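Local coordinates for glycosyl hydrolase family 88 (Pedobacter heparinus, PDB 3WIW), which hydrolyses the unsaturated glucuronyl residue from heparin-derived oligosaccharides, using an alpha6/alpha6-barrel, at residues L117-Y122 and Q248-Y253; I172-M177 and S242-G247; K212-Y217 and A271-A276. One frame throughout, in Å; residues are numbered along the deposited sequence. Where two conformers were deposited one is given.

Interaction 1: L117-Y122 and Q248-Y253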
loop_
_atom_site.group_PDB
_atom_site.type_symbol
_atom_site.label_atom_id
_atom_site.label_comp_id
_atom_site.label_asym_id
_atom_site.label_seq_id
_atom_site.Cartn_x
_atom_site.Cartn_y
_atom_site.Cartn_z
ATOM N N LEU A 117 -9.938 1.307 6.577
ATOM C CA LEU A 117 -10.149 -0.018 7.153
ATOM C C LEU A 117 -9.452 -1.122 6.355
ATOM O O LEU A 117 -9.102 -2.161 6.908
ATOM C CB LEU A 117 -11.635 -0.333 7.233
ATOM C CG LEU A 117 -12.404 0.631 8.139
ATOM C CD1 LEU A 117 -13.899 0.311 8.058
ATOM C CD2 LEU A 117 -11.897 0.571 9.592
ATOM N N GLY A 118 -9.246 -0.925 5.053
ATOM C CA GLY A 118 -8.485 -1.890 4.284
ATOM C C GLY A 118 -7.023 -1.949 4.747
ATOM O O GLY A 118 -6.483 -3.031 5.064
ATOM N N PHE A 119 -6.338 -0.802 4.766
ATOM C CA PHE A 119 -4.973 -0.776 5.271
ATOM C C PHE A 119 -4.901 -1.285 6.718
ATOM O O PHE A 119 -3.944 -1.959 7.094
ATOM C CB PHE A 119 -4.446 0.655 5.243
ATOM C CG PHE A 119 -4.188 1.222 3.869
ATOM C CD1 PHE A 119 -3.381 0.567 2.941
ATOM C CD2 PHE A 119 -4.702 2.473 3.535
ATOM C CE1 PHE A 119 -3.073 1.187 1.692
ATOM C CE2 PHE A 119 -4.423 3.080 2.308
ATOM C CZ PHE A 119 -3.604 2.434 1.400
ATOM N N MET A 120 -5.888 -0.919 7.535
ATOM C CA MET A 120 -5.816 -1.189 8.973
ATOM C C MET A 120 -6.183 -2.618 9.350
ATOM O O MET A 120 -5.435 -3.262 10.080
ATOM C CB MET A 120 -6.721 -0.210 9.725
ATOM C CG MET A 120 -6.262 1.248 9.541
ATOM S SD MET A 120 -7.520 2.474 9.971
ATOM C CE MET A 120 -7.361 2.445 11.720
ATOM N N LEU A 121 -7.342 -3.091 8.878
ATOM C CA LEU A 121 -7.810 -4.455 9.167
ATOM C C LEU A 121 -7.433 -5.459 8.098
ATOM O O LEU A 121 -7.075 -6.583 8.412
ATOM C CB LEU A 121 -9.325 -4.487 9.319
ATOM C CG LEU A 121 -9.861 -3.930 10.625
ATOM C CD1 LEU A 121 -11.377 -3.770 10.545
ATOM C CD2 LEU A 121 -9.536 -4.884 11.760
ATOM N N TYR A 122 -7.556 -5.103 6.824
ATOM C CA TYR A 122 -7.277 -6.125 5.824
ATOM C C TYR A 122 -5.774 -6.481 5.753
ATOM O O TYR A 122 -5.421 -7.651 5.555
ATOM C CB TYR A 122 -7.865 -5.761 4.459
ATOM C CG TYR A 122 -7.930 -6.948 3.522
ATOM C CD1 TYR A 122 -8.769 -8.028 3.800
ATOM C CD2 TYR A 122 -7.150 -6.991 2.364
ATOM C CE1 TYR A 122 -8.823 -9.125 2.939
ATOM C CE2 TYR A 122 -7.173 -8.082 1.501
ATOM C CZ TYR A 122 -8.043 -9.144 1.791
ATOM O OH TYR A 122 -8.113 -10.248 0.951
ATOM N N GLN A 248 0.654 8.027 -7.510
ATOM C CA GLN A 248 0.728 7.334 -8.797
ATOM C C GLN A 248 0.828 5.825 -8.550
ATOM O O GLN A 248 0.181 5.037 -9.263
ATOM C CB GLN A 248 1.930 7.794 -9.632
ATOM C CG GLN A 248 2.083 9.311 -9.808
ATOM C CD GLN A 248 0.767 10.005 -10.184
ATOM O OE1 GLN A 248 0.227 9.826 -11.284
ATOM N NE2 GLN A 248 0.259 10.824 -9.272
ATOM N N ALA A 249 1.620 5.443 -7.542
ATOM C CA ALA A 249 1.802 4.044 -7.163
ATOM C C ALA A 249 0.478 3.427 -6.691
ATOM O O ALA A 249 0.138 2.320 -7.116
ATOM C CB ALA A 249 2.837 3.921 -6.068
ATOM N N TRP A 250 -0.277 4.124 -5.841
ATOM C CA TRP A 250 -1.569 3.581 -5.384
ATOM C C TRP A 250 -2.496 3.352 -6.577
ATOM O O TRP A 250 -3.249 2.385 -6.596
ATOM C CB TRP A 250 -2.262 4.553 -4.457
ATOM C CG TRP A 250 -1.670 4.856 -3.110
ATOM C CD1 TRP A 250 -1.762 6.082 -2.482
ATOM C CD2 TRP A 250 -1.046 3.966 -2.152
ATOM N NE1 TRP A 250 -1.190 6.025 -1.242
ATOM C CE2 TRP A 250 -0.765 4.737 -0.997
ATOM C CE3 TRP A 250 -0.664 2.609 -2.165
ATOM C CZ2 TRP A 250 -0.169 4.195 0.162
ATOM C CZ3 TRP A 250 -0.051 2.066 -1.008
ATOM C CH2 TRP A 250 0.193 2.872 0.134
ATOM N N GLY A 251 -2.472 4.243 -7.577
ATOM C CA GLY A 251 -3.266 4.062 -8.784
ATOM C C GLY A 251 -2.861 2.814 -9.549
ATOM O O GLY A 251 -3.719 1.993 -9.900
ATOM N N LEU A 252 -1.564 2.668 -9.812
ATOM C CA LEU A 252 -1.075 1.488 -10.520
ATOM C C LEU A 252 -1.506 0.205 -9.793
ATOM O O LEU A 252 -2.050 -0.732 -10.397
ATOM C CB LEU A 252 0.446 1.533 -10.627
ATOM C CG LEU A 252 1.078 0.307 -11.275
ATOM C CD1 LEU A 252 0.603 0.106 -12.725
ATOM C CD2 LEU A 252 2.611 0.398 -11.200
ATOM N N TYR A 253 -1.226 0.162 -8.496
ATOM C CA TYR A 253 -1.557 -1.001 -7.697
ATOM C C TYR A 253 -3.077 -1.225 -7.681
ATOM O O TYR A 253 -3.538 -2.359 -7.818
ATOM C CB TYR A 253 -1.021 -0.791 -6.298
ATOM C CG TYR A 253 -0.968 -1.996 -5.396
ATOM C CD1 TYR A 253 -2.141 -2.606 -4.933
ATOM C CD2 TYR A 253 0.254 -2.507 -4.957
ATOM C CE1 TYR A 253 -2.100 -3.674 -4.044
ATOM C CE2 TYR A 253 0.309 -3.583 -4.078
ATOM C CZ TYR A 253 -0.875 -4.152 -3.615
ATOM O OH TYR A 253 -0.830 -5.189 -2.712
#
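F119 and W250 meet ring to ring deep inside the barrel, reaching out from helix 117-132 and helix 245-262. The two backbones stay well apart, with F119 CA 12.0 Å from W250 CA, so long aromatic side chains span the distance. With CG anti to the carbonyl carbon in both (chi1 -70° in F119, -67° in W250), each ring swings out beside its backbone N into the gap between the helices.

The aromatic contact is an oblique one. The ring of F119 and the six-membered ring of W250 have centroids 5.3 Å apart and planes inclined by 47°, neither stacked nor edge-to-face. F119 brings its CE1 and CZ end over one face of the indole, toward the rim, where CE1 lies 4.0 Å from W250 CH2.

Further apolar contacts fill in around the pair. M177 of helix 175-188 touches both rings, while W73 packs edge-to-face against F119 and F77 meets it at an angle. A bound buffer molecule, EPE, also lies close to F119.

With an alanine at F119, the outer rim of the W250 indole is likely to lose this cover and be less firmly held against tilting. No hydrogen bond joins the segments and carbon meets carbon obliquely, so the contact is dispersive and directionally undemanding. As W250 is predicted to bind substrate and F119 lies close to D116, the predicted nucleophile, this is consistent with an aromatic wall shaping a sugar-binding pocket.

Interaction 2: I172-M177 and S242-G247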
loop_
_atom_site.group_PDB
_atom_site.type_symbol
_atom_site.label_atom_id
_atom_site.label_comp_id
_atom_site.label_asym_id
_atom_site.label_seq_id
_atom_site.Cartn_x
_atom_site.Cartn_y
_atom_site.Cartn_z
ATOM N N ILE A 172 -9.862 10.161 -2.133
ATOM C CA ILE A 172 -8.439 10.217 -2.448
ATOM C C ILE A 172 -8.006 8.998 -3.257
ATOM O O ILE A 172 -8.642 7.947 -3.185
ATOM C CB ILE A 172 -7.567 10.401 -1.174
ATOM C CG1 ILE A 172 -7.543 9.162 -0.249
ATOM C CG2 ILE A 172 -8.043 11.631 -0.415
ATOM C CD1 ILE A 172 -6.744 9.408 1.053
ATOM N N ILE A 173 -6.933 9.141 -4.026
ATOM C CA ILE A 173 -6.447 8.056 -4.861
ATOM C C ILE A 173 -6.105 6.817 -3.996
ATOM O O ILE A 173 -6.288 5.661 -4.442
ATOM C CB ILE A 173 -5.248 8.535 -5.733
ATOM C CG1 ILE A 173 -4.952 7.537 -6.847
ATOM C CG2 ILE A 173 -3.974 8.760 -4.885
ATOM C CD1 ILE A 173 -5.998 7.520 -7.980
ATOM N N ASP A 174 -5.610 7.054 -2.773
ATOM C CA ASP A 174 -5.226 5.966 -1.858
ATOM C C ASP A 174 -6.411 5.017 -1.587
ATOM O O ASP A 174 -6.211 3.849 -1.238
ATOM C CB ASP A 174 -4.729 6.491 -0.502
ATOM C CG ASP A 174 -3.936 7.808 -0.571
ATOM O OD1 ASP A 174 -4.306 8.756 -1.303
ATOM O OD2 ASP A 174 -2.979 7.916 0.221
ATOM N N ASN A 175 -7.637 5.525 -1.717
ATOM C CA ASN A 175 -8.858 4.757 -1.441
ATOM C C ASN A 175 -8.939 3.531 -2.374
ATOM O O ASN A 175 -9.587 2.541 -2.012
ATOM C CB ASN A 175 -10.075 5.690 -1.576
ATOM C CG ASN A 175 -11.335 5.252 -0.797
ATOM O OD1 ASN A 175 -12.045 6.128 -0.263
ATOM N ND2 ASN A 175 -11.636 3.948 -0.749
ATOM N N LEU A 176 -8.291 3.568 -3.545
ATOM C CA LEU A 176 -8.246 2.358 -4.388
ATOM C C LEU A 176 -7.714 1.150 -3.616
ATOM O O LEU A 176 -8.149 0.013 -3.840
ATOM C CB LEU A 176 -7.416 2.566 -5.660
ATOM C CG LEU A 176 -8.038 3.519 -6.684
ATOM C CD1 LEU A 176 -6.940 3.957 -7.651
ATOM C CD2 LEU A 176 -9.202 2.858 -7.431
ATOM N N MET A 177 -6.732 1.372 -2.745
ATOM C CA MET A 177 -6.090 0.255 -2.046
ATOM C C MET A 177 -7.068 -0.416 -1.106
ATOM O O MET A 177 -7.004 -1.632 -0.908
ATOM C CB MET A 177 -4.870 0.756 -1.276
ATOM C CG MET A 177 -3.811 1.392 -2.177
ATOM S SD MET A 177 -3.036 0.224 -3.309
ATOM C CE MET A 177 -2.161 -0.800 -2.113
ATOM N N SER A 242 0.029 18.224 -10.030
ATOM C CA SER A 242 1.221 17.384 -9.994
ATOM C C SER A 242 0.941 15.881 -9.876
ATOM O O SER A 242 -0.210 15.434 -9.663
ATOM C CB SER A 242 2.158 17.820 -8.861
ATOM O OG SER A 242 1.727 17.310 -7.596
ATOM N N ALA A 243 2.023 15.114 -9.975
ATOM C CA ALA A 243 1.991 13.657 -9.913
ATOM C C ALA A 243 2.721 13.202 -8.647
ATOM O O ALA A 243 3.901 12.839 -8.668
ATOM C CB ALA A 243 2.584 13.033 -11.185
ATOM N N TRP A 244 1.998 13.255 -7.537
ATOM C CA TRP A 244 2.522 12.796 -6.255
ATOM C C TRP A 244 2.926 11.329 -6.407
ATOM O O TRP A 244 2.107 10.526 -6.857
ATOM C CB TRP A 244 1.428 13.005 -5.194
ATOM C CG TRP A 244 1.712 12.381 -3.863
ATOM C CD1 TRP A 244 2.847 12.492 -3.114
ATOM C CD2 TRP A 244 0.811 11.538 -3.120
ATOM N NE1 TRP A 244 2.696 11.781 -1.934
ATOM C CE2 TRP A 244 1.461 11.176 -1.928
ATOM C CE3 TRP A 244 -0.497 11.072 -3.343
ATOM C CZ2 TRP A 244 0.858 10.357 -0.960
ATOM C CZ3 TRP A 244 -1.081 10.233 -2.404
ATOM C CH2 TRP A 244 -0.398 9.881 -1.227
ATOM N N ALA A 245 4.165 10.956 -6.075
ATOM C CA ALA A 245 4.658 9.634 -6.509
ATOM C C ALA A 245 3.915 8.477 -5.848
ATOM O O ALA A 245 3.526 7.515 -6.540
ATOM C CB ALA A 245 6.155 9.502 -6.287
ATOM N N ARG A 246 3.713 8.527 -4.533
ATOM C CA ARG A 246 3.004 7.439 -3.878
ATOM C C ARG A 246 1.560 7.345 -4.396
ATOM O O ARG A 246 1.027 6.257 -4.551
ATOM C CB ARG A 246 3.108 7.510 -2.348
ATOM C CG ARG A 246 2.461 6.303 -1.677
ATOM C CD ARG A 246 2.852 6.179 -0.211
ATOM N NE ARG A 246 2.402 7.292 0.630
ATOM C CZ ARG A 246 3.196 8.272 1.077
ATOM N NH1 ARG A 246 4.477 8.343 0.719
ATOM N NH2 ARG A 246 2.694 9.223 1.860
ATOM N N GLY A 247 0.957 8.479 -4.717
ATOM C CA GLY A 247 -0.356 8.463 -5.341
ATOM C C GLY A 247 -0.361 7.769 -6.689
ATOM O O GLY A 247 -1.292 7.015 -6.990
HETATM O O HOH W 1 -0.425 7.408 1.569
#
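A small buried contact, part apolar and part water-bridged, joins the turn that leads from strand 170-172 into helix 175-188 to the first residues of helix 245-262. I173 and D174 face W244 and G247 across it, at an end of the barrel helices.

The apolar part rests on I173. With CG1 anti to the backbone N (chi1 -166°), CG2 is placed between the backbone N and the carbonyl carbon, facing the helix start 3.7 Å from G247 CA and 4.1 Å from W244 CZ3, while CG1 runs alongside G247 O at 3.7 Å. Glycine suits the spot: a CB on G247 would collide with W244 CE3 and press on I173 CG2. The W244 ring also has R246 CB and G247 N above one face, so the N-cap residue folds back over the helix it precedes.

The polar part centres on the D174 carboxylate, which approaches the rim of the indole rather than a face. Its OD2 lies 3.6 Å from W244 CH2 and its OD1 3.7 Å from W244 CZ3, with the two planes 32° apart. H218 NE2 is hydrogen-bonded to D174 OD1. One water donates to D174 OD2 over 2.9 Å and accepts from R246 NE over 3.0 Å, lying at the edge of the guanidinium, in its plane. A salt bridge to D305 and bonds to V361 O and G362 O fix the rotation of the arginine, and W244 CZ2 lies over one guanidinium face, toward its rim.

D174 is the predicted proton donor, and both D174 and R246 are predicted to bind substrate; bound EPE lies close to D174. Such a cluster at the starts of barrel helices is consistent with the active site of a family 88 alpha6/alpha6-barrel hydrolase.

Interaction 3: K212-Y217 and A271-A276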
loop_
_atom_site.group_PDB
_atom_site.type_symbol
_atom_site.label_atom_id
_atom_site.label_comp_id
_atom_site.label_asym_id
_atom_site.label_seq_id
_atom_site.Cartn_x
_atom_site.Cartn_y
_atom_site.Cartn_z
ATOM N N LYS A 212 -5.360 13.389 -18.763
ATOM C CA LYS A 212 -5.223 12.766 -20.078
ATOM C C LYS A 212 -3.915 11.988 -20.246
ATOM O O LYS A 212 -3.860 11.014 -21.003
ATOM C CB LYS A 212 -5.397 13.796 -21.203
ATOM C CG LYS A 212 -6.808 14.364 -21.293
ATOM C CD LYS A 212 -7.109 14.992 -22.650
ATOM C CE LYS A 212 -6.251 16.206 -22.940
ATOM N NZ LYS A 212 -6.285 17.193 -21.821
ATOM N N ASP A 213 -2.869 12.389 -19.531
ATOM C CA ASP A 213 -1.600 11.665 -19.626
ATOM C C ASP A 213 -1.496 10.445 -18.699
ATOM O O ASP A 213 -0.429 9.819 -18.614
ATOM C CB ASP A 213 -0.409 12.608 -19.410
ATOM C CG ASP A 213 -0.330 13.178 -17.994
ATOM O OD1 ASP A 213 -1.231 12.910 -17.166
ATOM O OD2 ASP A 213 0.662 13.906 -17.710
ATOM N N TYR A 214 -2.606 10.112 -18.039
ATOM C CA TYR A 214 -2.701 8.998 -17.079
ATOM C C TYR A 214 -2.016 9.255 -15.744
ATOM O O TYR A 214 -1.968 8.362 -14.895
ATOM C CB TYR A 214 -2.257 7.654 -17.666
ATOM C CG TYR A 214 -3.088 7.212 -18.837
ATOM C CD1 TYR A 214 -4.328 6.612 -18.647
ATOM C CD2 TYR A 214 -2.626 7.391 -20.138
ATOM C CE1 TYR A 214 -5.102 6.199 -19.740
ATOM C CE2 TYR A 214 -3.384 7.002 -21.227
ATOM C CZ TYR A 214 -4.621 6.395 -21.033
ATOM O OH TYR A 214 -5.350 5.995 -22.139
ATOM N N SER A 215 -1.516 10.467 -15.521
ATOM C CA SER A 215 -1.202 10.881 -14.152
ATOM C C SER A 215 -2.493 11.012 -13.346
ATOM O O SER A 215 -3.577 11.222 -13.901
ATOM C CB SER A 215 -0.435 12.205 -14.132
ATOM O OG SER A 215 -1.208 13.292 -14.613
ATOM N N SER A 216 -2.370 10.898 -12.035
ATOM C CA SER A 216 -3.539 11.039 -11.189
ATOM C C SER A 216 -3.469 12.287 -10.303
ATOM O O SER A 216 -2.378 12.689 -9.860
ATOM C CB SER A 216 -3.757 9.785 -10.313
ATOM O OG SER A 216 -2.578 9.443 -9.585
ATOM N N TYR A 217 -4.651 12.857 -10.022
ATOM C CA TYR A 217 -4.857 13.795 -8.920
ATOM C C TYR A 217 -4.776 13.060 -7.589
ATOM O O TYR A 217 -4.906 11.822 -7.521
ATOM C CB TYR A 217 -6.274 14.395 -9.000
ATOM C CG TYR A 217 -6.488 15.310 -10.182
ATOM C CD1 TYR A 217 -6.050 16.633 -10.142
ATOM C CD2 TYR A 217 -7.117 14.863 -11.343
ATOM C CE1 TYR A 217 -6.226 17.473 -11.206
ATOM C CE2 TYR A 217 -7.306 15.695 -12.420
ATOM C CZ TYR A 217 -6.857 17.003 -12.347
ATOM O OH TYR A 217 -7.025 17.857 -13.391
ATOM N N ALA A 271 -4.267 -0.097 -15.963
ATOM C CA ALA A 271 -3.012 -0.380 -15.286
ATOM C C ALA A 271 -1.803 -0.268 -16.223
ATOM O O ALA A 271 -0.762 0.292 -15.839
ATOM C CB ALA A 271 -3.039 -1.734 -14.597
ATOM N N GLU A 272 -1.935 -0.782 -17.442
ATOM C CA GLU A 272 -0.825 -0.698 -18.376
ATOM C C GLU A 272 -0.549 0.739 -18.802
ATOM O O GLU A 272 0.613 1.107 -18.980
ATOM C CB GLU A 272 -1.036 -1.611 -19.591
ATOM C CG GLU A 272 -0.971 -3.089 -19.230
ATOM C CD GLU A 272 -0.636 -3.952 -20.431
ATOM O OE1 GLU A 272 -1.580 -4.536 -21.001
ATOM O OE2 GLU A 272 0.568 -4.027 -20.810
ATOM N N HIS A 273 -1.599 1.544 -18.965
ATOM C CA HIS A 273 -1.400 2.968 -19.292
ATOM C C HIS A 273 -0.681 3.696 -18.157
ATOM O O HIS A 273 0.260 4.467 -18.395
ATOM C CB HIS A 273 -2.722 3.685 -19.609
ATOM C CG HIS A 273 -3.366 3.250 -20.889
ATOM N ND1 HIS A 273 -2.695 3.230 -22.092
ATOM C CD2 HIS A 273 -4.635 2.849 -21.160
ATOM C CE1 HIS A 273 -3.511 2.817 -23.044
ATOM N NE2 HIS A 273 -4.694 2.579 -22.503
ATOM N N ILE A 274 -1.097 3.436 -16.923
ATOM C CA ILE A 274 -0.426 4.009 -15.768
ATOM C C ILE A 274 1.036 3.548 -15.708
ATOM O O ILE A 274 1.946 4.361 -15.520
ATOM C CB ILE A 274 -1.157 3.653 -14.458
ATOM C CG1 ILE A 274 -2.551 4.293 -14.419
ATOM C CG2 ILE A 274 -0.323 4.120 -13.245
ATOM C CD1 ILE A 274 -3.414 3.721 -13.284
ATOM N N ALA A 275 1.264 2.260 -15.948
ATOM C CA ALA A 275 2.609 1.705 -15.856
ATOM C C ALA A 275 3.535 2.402 -16.847
ATOM O O ALA A 275 4.683 2.715 -16.527
ATOM C CB ALA A 275 2.593 0.205 -16.115
ATOM N N ALA A 276 3.056 2.643 -18.060
ATOM C CA ALA A 276 3.855 3.350 -19.059
ATOM C C ALA A 276 4.157 4.792 -18.653
ATOM O O ALA A 276 5.290 5.252 -18.810
ATOM C CB ALA A 276 3.170 3.292 -20.430
#
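Y214, a tyrosine with a left-handed backbone conformation (phi 73°), lays its ring flat against H273 of helix 265-279, and this pair dominates the contact. The rings form an offset stack, with centroids 4.3 Å apart and planes only 13° from parallel. The offset is large enough that each ring has a different part of its partner over its centre. H273 CB sits almost directly above the middle of the tyrosine ring, 3.3 Å from the Y214 ring centroid, in a CH-pi contact. At the far end, Y214 OH projects over the centre of the imidazole, with H273 CD2 as its nearest atom at 3.4 Å; the phenol carbon Y214 CZ comes equally near H273 CG. The stack thus runs from the root of the histidine side chain to the phenol oxygen. In H273, CG stands anti to the carbonyl carbon (chi1 -69°), which directs the imidazole along the tyrosine toward its hydroxyl end.

A looser contact lies at the backbone, where Y214 O is 4.1 Å from I274 CG1. The loop is braced on its own side by an Asx turn: D213 OD1 accepts from S215 N at 3.0 Å and from S215 OG at 2.6 Å. The S215 hydroxyl meets the syn lone pair of D213 OD1, whereas the amide arrives from above the carboxylate plane. Two donors on one oxygen pin the D213 side chain against the bend in which Y214 takes its unusual conformation. R211 NH2 also bonds to S215 OG.

The loop connects helix 192-208 with strand 219-222 and lies along helix 265-279. On the inward side, I274 packs on F210 and on L252 and Y255 of helix 245-262, while A271 and A275 of helix 265-279 meet helix 306-322.

Interactions 1 and 2 share helix 245-262 and adjoin each other, their centres about 9 Å apart: W250 NE1 of the first lies 3.0 Å from D174 OD2 of the second, and M177 CE packs 3.3 Å from Y253 CD1. Together they border the predicted substrate site, where EPE is bound near F119 and D174. Interaction 3 is more peripheral, its centre about 17 Å from that of interaction 1 and about 11 Å from that of interaction 2. Q248 links its loop to helix 245-262 through OE1, probably hydrogen-bonded to S216 N at 2.9 Å, while I173 packs on S216.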